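Local coordinates for hemolysin BL lytic component L1 (Bacillus cereus, PDB 7NMQ), which probably acts with the other components of this enterotoxin to form pores in host-cell membranes, at residues A[108-113]-A[323-328]; A[126-131]-A[305-310]; A[206-211]-A[240-245]. One frame throughout, in Å; residues are numbered along the deposited sequence.

Interaction 1: A[108-113]-A[323-328]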
loop_
_atom_site.group_PDB
_atom_site.type_symbol
_atom_site.label_atom_id
_atom_site.label_comp_id
_atom_site.label_asym_id
_atom_site.label_seq_id
_atom_site.Cartn_x
_atom_site.Cartn_y
_atom_site.Cartn_z
ATOM N N ALA A 108 -37.765 14.403 -15.575
ATOM C CA ALA A 108 -37.431 13.076 -16.144
ATOM C C ALA A 108 -35.958 13.073 -16.551
ATOM O O ALA A 108 -35.268 12.092 -16.329
ATOM C CB ALA A 108 -38.284 12.710 -17.339
ATOM N N GLY A 109 -35.535 14.143 -17.209
ATOM C CA GLY A 109 -34.150 14.299 -17.668
ATOM C C GLY A 109 -33.151 14.275 -16.526
ATOM O O GLY A 109 -32.086 13.647 -16.623
ATOM N N LEU A 110 -33.451 14.998 -15.467
ATOM C CA LEU A 110 -32.557 15.048 -14.302
ATOM C C LEU A 110 -32.516 13.654 -13.674
ATOM O O LEU A 110 -31.436 13.157 -13.341
ATOM C CB LEU A 110 -33.049 16.100 -13.311
ATOM C CG LEU A 110 -32.171 16.192 -12.056
ATOM C CD1 LEU A 110 -30.745 16.616 -12.359
ATOM C CD2 LEU A 110 -32.780 17.110 -11.045
ATOM N N LYS A 111 -33.665 13.050 -13.453
ATOM C CA LYS A 111 -33.716 11.709 -12.832
ATOM C C LYS A 111 -32.923 10.704 -13.670
ATOM O O LYS A 111 -32.229 9.874 -13.075
ATOM C CB LYS A 111 -35.139 11.195 -12.683
ATOM C CG LYS A 111 -35.924 11.900 -11.600
ATOM C CD LYS A 111 -37.319 11.340 -11.480
ATOM C CE LYS A 111 -37.265 9.974 -10.831
ATOM N NZ LYS A 111 -38.621 9.474 -10.503
ATOM N N GLU A 112 -33.008 10.762 -14.990
ATOM C CA GLU A 112 -32.282 9.786 -15.833
ATOM C C GLU A 112 -30.775 9.983 -15.625
ATOM O O GLU A 112 -30.049 8.979 -15.532
ATOM C CB GLU A 112 -32.663 9.953 -17.291
ATOM C CG GLU A 112 -32.276 8.748 -18.117
ATOM C CD GLU A 112 -33.154 7.523 -17.902
ATOM O OE1 GLU A 112 -34.253 7.631 -17.288
ATOM O OE2 GLU A 112 -32.777 6.483 -18.411
ATOM N N GLY A 113 -30.306 11.226 -15.591
ATOM C CA GLY A 113 -28.880 11.546 -15.382
ATOM C C GLY A 113 -28.417 11.037 -14.041
ATOM O O GLY A 113 -27.372 10.355 -13.930
ATOM N N ASP A 323 -35.070 9.969 -5.501
ATOM C CA ASP A 323 -36.403 9.620 -4.961
ATOM C C ASP A 323 -37.215 10.866 -4.635
ATOM O O ASP A 323 -38.405 10.760 -4.608
ATOM C CB ASP A 323 -36.251 8.805 -3.681
ATOM C CG ASP A 323 -35.818 7.380 -3.921
ATOM O OD1 ASP A 323 -35.821 6.973 -5.120
ATOM O OD2 ASP A 323 -35.433 6.697 -2.924
ATOM N N ASN A 324 -36.565 11.985 -4.369
ATOM C CA ASN A 324 -37.214 13.232 -3.933
ATOM C C ASN A 324 -37.635 14.074 -5.129
ATOM O O ASN A 324 -38.472 14.942 -4.930
ATOM C CB ASN A 324 -36.242 14.068 -3.115
ATOM C CG ASN A 324 -35.996 13.558 -1.717
ATOM O OD1 ASN A 324 -36.499 12.501 -1.300
ATOM N ND2 ASN A 324 -35.169 14.296 -0.996
ATOM N N ILE A 325 -37.072 13.856 -6.322
ATOM C CA ILE A 325 -37.317 14.805 -7.443
ATOM C C ILE A 325 -38.798 14.835 -7.805
ATOM O O ILE A 325 -39.322 15.938 -8.057
ATOM C CB ILE A 325 -36.437 14.431 -8.656
ATOM C CG1 ILE A 325 -35.004 14.873 -8.373
ATOM C CG2 ILE A 325 -36.971 15.077 -9.935
ATOM C CD1 ILE A 325 -33.970 14.244 -9.245
ATOM N N ASP A 326 -39.512 13.723 -7.821
ATOM C CA ASP A 326 -40.875 13.797 -8.403
ATOM C C ASP A 326 -41.772 14.668 -7.512
ATOM O O ASP A 326 -42.595 15.373 -8.065
ATOM C CB ASP A 326 -41.486 12.438 -8.705
ATOM C CG ASP A 326 -41.047 11.939 -10.087
ATOM O OD1 ASP A 326 -40.639 12.792 -10.976
ATOM O OD2 ASP A 326 -41.195 10.746 -10.305
ATOM N N SER A 327 -41.641 14.603 -6.198
ATOM C CA SER A 327 -42.541 15.353 -5.280
ATOM C C SER A 327 -42.016 16.761 -5.008
ATOM O O SER A 327 -42.758 17.564 -4.450
ATOM C CB SER A 327 -42.770 14.624 -4.001
ATOM O OG SER A 327 -41.533 14.411 -3.361
ATOM N N MET A 328 -40.806 17.084 -5.413
ATOM C CA MET A 328 -40.144 18.351 -5.073
ATOM C C MET A 328 -40.861 19.544 -5.702
ATOM O O MET A 328 -41.209 19.506 -6.896
ATOM C CB MET A 328 -38.718 18.327 -5.628
ATOM C CG MET A 328 -37.786 19.125 -4.825
ATOM S SD MET A 328 -36.157 18.970 -5.484
ATOM C CE MET A 328 -35.514 17.486 -4.723
HETATM O O HOH W 1 -38.579 11.016 -7.838
#
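Lys-111 lays the aliphatic part of its side chain over Ile-325, Lys-111 CG 3.7 Å from Ile-325 CG2, the two side chains running past each other in opposite directions. The lysine chain kinks about its CG-CD bond (chi3 73°), and this turn carries the ammonium group away from the isoleucine to the carboxylate of Asp-326. There Lys-111 NZ forms a salt bridge with Asp-326 OD2 at 2.9 Å, reaching the oxygen from above the carboxylate plane, 64° out of it. One water ties the same ammonium to the backbone: it accepts from Lys-111 NZ at 3.1 Å and from Asp-326 N at 2.9 Å, and gives a weak bond to Asp-323 O. On the buried side of the lysine chain, Leu-110 CD2 meets Ile-325 CD1 at 3.6 Å. Leu-110 also touches Leu-98 and Val-102 of helix 45-103 and Phe-333 and Ile-336 of helix 330-357, so the apolar half of the contact belongs to the core shared by these helices. The neighbouring Lys-107 donates from NZ to the carbonyls of Ile-325, Asp-326 and Met-328, tying down the backbone at 325-328. The contact joins the start of helix 107-154 to the C-terminal region of helix 275-325 and the residues that follow, at one end of the elongated helical bundle, a fold consistent with the ClyA-like family.

Interaction 2: A[126-131]-A[305-310]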
loop_
_atom_site.group_PDB
_atom_site.type_symbol
_atom_site.label_atom_id
_atom_site.label_comp_id
_atom_site.label_asym_id
_atom_site.label_seq_id
_atom_site.Cartn_x
_atom_site.Cartn_y
_atom_site.Cartn_z
ATOM N N LYS A 126 -19.449 -2.634 -6.307
ATOM C CA LYS A 126 -19.411 -4.100 -6.542
ATOM C C LYS A 126 -17.976 -4.515 -6.910
ATOM O O LYS A 126 -17.499 -5.601 -6.468
ATOM C CB LYS A 126 -20.396 -4.523 -7.632
ATOM C CG LYS A 126 -20.599 -6.019 -7.785
ATOM C CD LYS A 126 -21.512 -6.366 -8.963
ATOM C CE LYS A 126 -21.513 -7.849 -9.265
ATOM N NZ LYS A 126 -22.278 -8.606 -8.245
ATOM N N GLU A 127 -17.293 -3.717 -7.724
ATOM C CA GLU A 127 -15.926 -4.033 -8.182
ATOM C C GLU A 127 -14.986 -4.049 -6.980
ATOM O O GLU A 127 -14.093 -4.927 -6.942
ATOM C CB GLU A 127 -15.406 -3.077 -9.236
ATOM C CG GLU A 127 -16.048 -3.289 -10.602
ATOM C CD GLU A 127 -15.282 -2.688 -11.778
ATOM O OE1 GLU A 127 -14.034 -2.345 -11.645
ATOM O OE2 GLU A 127 -15.906 -2.598 -12.849
ATOM N N VAL A 128 -15.163 -3.157 -6.011
ATOM C CA VAL A 128 -14.261 -3.163 -4.832
ATOM C C VAL A 128 -14.430 -4.494 -4.113
ATOM O O VAL A 128 -13.429 -5.035 -3.635
ATOM C CB VAL A 128 -14.467 -2.003 -3.841
ATOM C CG1 VAL A 128 -13.553 -2.132 -2.635
ATOM C CG2 VAL A 128 -14.222 -0.689 -4.504
ATOM N N THR A 129 -15.641 -4.997 -3.938
ATOM C CA THR A 129 -15.893 -6.299 -3.284
ATOM C C THR A 129 -15.030 -7.377 -3.939
ATOM O O THR A 129 -14.419 -8.199 -3.206
ATOM C CB THR A 129 -17.365 -6.697 -3.358
ATOM O OG1 THR A 129 -17.995 -5.737 -2.518
ATOM C CG2 THR A 129 -17.605 -8.119 -2.906
ATOM N N ASP A 130 -14.948 -7.372 -5.263
ATOM C CA ASP A 130 -14.151 -8.390 -6.003
ATOM C C ASP A 130 -12.656 -8.229 -5.700
ATOM O O ASP A 130 -11.935 -9.228 -5.572
ATOM C CB ASP A 130 -14.397 -8.305 -7.507
ATOM C CG ASP A 130 -15.832 -8.660 -7.875
ATOM O OD1 ASP A 130 -16.543 -9.277 -7.013
ATOM O OD2 ASP A 130 -16.230 -8.324 -8.997
ATOM N N VAL A 131 -12.202 -7.003 -5.611
ATOM C CA VAL A 131 -10.780 -6.729 -5.342
ATOM C C VAL A 131 -10.493 -7.173 -3.919
ATOM O O VAL A 131 -9.456 -7.807 -3.677
ATOM C CB VAL A 131 -10.424 -5.262 -5.561
ATOM C CG1 VAL A 131 -8.995 -4.974 -5.141
ATOM C CG2 VAL A 131 -10.657 -4.856 -6.997
ATOM N N THR A 305 -12.028 -1.505 1.965
ATOM C CA THR A 305 -13.342 -1.623 2.645
ATOM C C THR A 305 -13.876 -0.215 2.891
ATOM O O THR A 305 -15.084 0.016 2.675
ATOM C CB THR A 305 -13.211 -2.464 3.916
ATOM O OG1 THR A 305 -12.827 -3.787 3.526
ATOM C CG2 THR A 305 -14.500 -2.546 4.699
ATOM N N ASN A 306 -13.015 0.719 3.237
ATOM C CA ASN A 306 -13.447 2.116 3.479
ATOM C C ASN A 306 -13.895 2.723 2.146
ATOM O O ASN A 306 -14.931 3.382 2.110
ATOM C CB ASN A 306 -12.354 2.950 4.126
ATOM C CG ASN A 306 -12.863 4.306 4.535
ATOM O OD1 ASN A 306 -13.925 4.422 5.158
ATOM N ND2 ASN A 306 -12.166 5.337 4.118
ATOM N N ILE A 307 -13.174 2.465 1.060
ATOM C CA ILE A 307 -13.568 2.964 -0.287
ATOM C C ILE A 307 -14.941 2.396 -0.621
ATOM O O ILE A 307 -15.820 3.151 -1.096
ATOM C CB ILE A 307 -12.528 2.638 -1.371
ATOM C CG1 ILE A 307 -11.259 3.462 -1.111
ATOM C CG2 ILE A 307 -13.055 2.833 -2.785
ATOM C CD1 ILE A 307 -10.106 3.176 -2.044
ATOM N N GLN A 308 -15.156 1.107 -0.377
ATOM C CA GLN A 308 -16.476 0.495 -0.645
ATOM C C GLN A 308 -17.573 1.210 0.167
ATOM O O GLN A 308 -18.632 1.531 -0.418
ATOM C CB GLN A 308 -16.438 -0.985 -0.305
ATOM C CG GLN A 308 -17.825 -1.569 -0.476
ATOM C CD GLN A 308 -17.747 -3.048 -0.505
ATOM O OE1 GLN A 308 -17.402 -3.664 0.489
ATOM N NE2 GLN A 308 -18.031 -3.601 -1.676
ATOM N N LYS A 309 -17.351 1.459 1.442
ATOM C CA LYS A 309 -18.296 2.180 2.317
ATOM C C LYS A 309 -18.595 3.557 1.716
ATOM O O LYS A 309 -19.784 3.955 1.720
ATOM C CB LYS A 309 -17.739 2.311 3.731
ATOM C CG LYS A 309 -18.586 3.112 4.710
ATOM C CD LYS A 309 -18.143 2.962 6.161
ATOM C CE LYS A 309 -16.692 3.316 6.374
ATOM N NZ LYS A 309 -16.384 4.650 5.813
ATOM N N GLN A 310 -17.591 4.255 1.194
ATOM C CA GLN A 310 -17.786 5.618 0.645
ATOM C C GLN A 310 -18.647 5.524 -0.609
ATOM O O GLN A 310 -19.561 6.384 -0.762
ATOM C CB GLN A 310 -16.511 6.349 0.308
ATOM C CG GLN A 310 -15.587 6.484 1.496
ATOM C CD GLN A 310 -16.167 7.152 2.714
ATOM O OE1 GLN A 310 -17.013 8.056 2.650
ATOM N NE2 GLN A 310 -15.643 6.748 3.859
#
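Gln-308 reaches from helix 275-325 to helix 107-154, and each part of its chain has its own neighbour. Gln-308 CB lies 3.9 Å from Val-128 CG1, the two side chains crossing at a slant. With CG anti to the backbone N (chi1 175°) and the chain extended beyond it, the amide is carried past the valine to the exposed side of the interface, beside Thr-129. The modelled approach of NE2 to Thr-129 OG1 is too short to be reliable, whereas NE2 has a hydrogen bond to the carbonyl oxygen of Ser-125, one turn earlier on the facing helix. Deeper in, Val-128 turns its other methyl, CG2, to Ile-307 CG2 at 4.1 Å, and these two side chains stand roughly at right angles. Both also touch Thr-80 of helix 45-103, and Ile-307 continues onto Leu-10 and Ala-13 of helix 10-33. On the flank of segment 305-310, Asn-306 OD1 accepts two bonds: Lys-309 NZ arrives at 2.6 Å nearly in line with the C=O, while Gln-310 NE2 comes at 3.2 Å from above the carbonyl plane. The axes of the two short segments come within 9.2 Å, with their N-to-C directions 166° apart, nearly antiparallel. Such packing, aliphatic inside and polar at the margin, is that of the long antiparallel helices in the bundle of ClyA-type alpha-helical pore-forming toxins.

Interaction 3: A[206-211]-A[240-245]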
loop_
_atom_site.group_PDB
_atom_site.type_symbol
_atom_site.label_atom_id
_atom_site.label_comp_id
_atom_site.label_asym_id
_atom_site.label_seq_id
_atom_site.Cartn_x
_atom_site.Cartn_y
_atom_site.Cartn_z
ATOM N N ALA A 206 0.692 13.536 0.061
ATOM C CA ALA A 206 0.958 12.098 0.107
ATOM C C ALA A 206 1.523 11.663 -1.252
ATOM O O ALA A 206 2.531 10.921 -1.249
ATOM C CB ALA A 206 -0.249 11.305 0.503
ATOM N N ILE A 207 0.922 12.098 -2.364
ATOM C CA ILE A 207 1.365 11.628 -3.705
ATOM C C ILE A 207 2.761 12.167 -3.987
ATOM O O ILE A 207 3.546 11.446 -4.639
ATOM C CB ILE A 207 0.328 12.023 -4.767
ATOM C CG1 ILE A 207 -0.996 11.284 -4.578
ATOM C CG2 ILE A 207 0.878 11.937 -6.165
ATOM C CD1 ILE A 207 -0.947 9.833 -4.435
ATOM N N LEU A 208 3.054 13.401 -3.591
ATOM C CA LEU A 208 4.408 13.956 -3.844
ATOM C C LEU A 208 5.450 13.145 -3.067
ATOM O O LEU A 208 6.542 12.860 -3.619
ATOM C CB LEU A 208 4.468 15.413 -3.427
ATOM C CG LEU A 208 3.703 16.372 -4.336
ATOM C CD1 LEU A 208 3.553 17.748 -3.703
ATOM C CD2 LEU A 208 4.378 16.489 -5.677
ATOM N N VAL A 209 5.120 12.753 -1.839
ATOM C CA VAL A 209 6.072 11.989 -0.985
ATOM C C VAL A 209 6.237 10.596 -1.583
ATOM O O VAL A 209 7.393 10.122 -1.738
ATOM C CB VAL A 209 5.646 11.940 0.477
ATOM C CG1 VAL A 209 6.554 11.006 1.255
ATOM C CG2 VAL A 209 5.558 13.343 1.078
ATOM N N ILE A 210 5.139 9.944 -1.934
ATOM C CA ILE A 210 5.221 8.604 -2.567
ATOM C C ILE A 210 6.105 8.662 -3.812
ATOM O O ILE A 210 6.917 7.742 -4.009
ATOM C CB ILE A 210 3.822 8.077 -2.887
ATOM C CG1 ILE A 210 3.060 7.776 -1.599
ATOM C CG2 ILE A 210 3.929 6.878 -3.833
ATOM C CD1 ILE A 210 1.563 7.582 -1.799
ATOM N N ALA A 211 5.934 9.649 -4.669
ATOM C CA ALA A 211 6.718 9.719 -5.927
ATOM C C ALA A 211 8.188 9.929 -5.574
ATOM O O ALA A 211 9.051 9.282 -6.202
ATOM C CB ALA A 211 6.233 10.813 -6.828
ATOM N N ALA A 240 8.632 21.566 -2.551
ATOM C CA ALA A 240 7.348 20.966 -2.978
ATOM C C ALA A 240 6.154 21.679 -2.334
ATOM O O ALA A 240 5.018 21.312 -2.696
ATOM C CB ALA A 240 7.335 19.514 -2.613
ATOM N N GLY A 241 6.378 22.593 -1.385
ATOM C CA GLY A 241 5.300 23.360 -0.732
ATOM C C GLY A 241 4.486 22.506 0.223
ATOM O O GLY A 241 3.322 22.854 0.461
ATOM N N ILE A 242 5.087 21.452 0.789
ATOM C CA ILE A 242 4.385 20.531 1.733
ATOM C C ILE A 242 5.013 20.628 3.126
ATOM O O ILE A 242 4.708 19.780 3.969
ATOM C CB ILE A 242 4.368 19.080 1.220
ATOM C CG1 ILE A 242 5.765 18.477 1.103
ATOM C CG2 ILE A 242 3.599 18.997 -0.080
ATOM C CD1 ILE A 242 5.752 17.007 0.841
ATOM N N GLY A 243 5.808 21.651 3.409
ATOM C CA GLY A 243 6.304 21.861 4.783
ATOM C C GLY A 243 7.466 20.965 5.178
ATOM O O GLY A 243 7.617 20.691 6.374
ATOM N N LEU A 244 8.342 20.602 4.253
ATOM C CA LEU A 244 9.501 19.761 4.632
ATOM C C LEU A 244 10.324 20.505 5.681
ATOM O O LEU A 244 10.996 19.885 6.482
ATOM C CB LEU A 244 10.361 19.437 3.419
ATOM C CG LEU A 244 11.405 18.355 3.692
ATOM C CD1 LEU A 244 10.746 17.012 3.961
ATOM C CD2 LEU A 244 12.363 18.246 2.516
ATOM N N GLY A 245 10.333 21.829 5.624
ATOM C CA GLY A 245 11.149 22.675 6.514
ATOM C C GLY A 245 10.464 23.011 7.824
ATOM O O GLY A 245 11.137 23.577 8.687
#
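Part of what is probably the hydrophobic head, where the chain is predicted to hold two membrane-spanning segments, this contact sets helix 203-216 against the loop that precedes helix 247-272. Ile-242 supplies most of the loop's side of it, offering a different methyl to each of two consecutive helix residues. Ile-242 CG2 meets Leu-208 CD1 at 3.8 Å, and Ile-242 CD1 meets Val-209 CG2 at 3.7 Å; in both pairs the side chains cross at a slant. The isoleucine places CG1 between its backbone N and carbonyl carbon (chi1 64°), a crowded position from which the extended end of the chain brings CD1 to the valine. In ClyA-like toxins a hydrophobic head of this kind lies folded against the helical bundle in the soluble form and is thought to rearrange for insertion into the membrane, and both segments here fall within the predicted spans. Leu-208 CD1 also sits by Ala-240, 4.0 Å from Ala-240 O and 4.3 Å from Ala-240 CB. Gly-241 and Gly-243, on either side of Ile-242 in sequence, both have positive phi, a conformation that glycine adopts readily. Val-209 and Ile-242 share two further neighbours, Trp-197 of helix 173-200 and Leu-237, earlier in the same loop, while Leu-208 lies at the exposed margin.

Overall arrangement
Interactions 1 and 2 join the same two helices, 107-154 and 275-325, at places whose centres are 27 Å apart. The centre of interaction 1 lies about 40 Å from that of the chain, the centre of interaction 2 about 16 Å, along the length of the bundle. Each is partly buried and sets aliphatic packing beneath a polar margin, but a salt bridge and a water finish the first, and a glutamine amide held by a backbone carbonyl the second. Interaction 3, nested along the chain inside the loops closed by both, belongs to the probable head instead: its contact is wholly apolar in its side chains, and it pairs a helix with a glycine-rich loop.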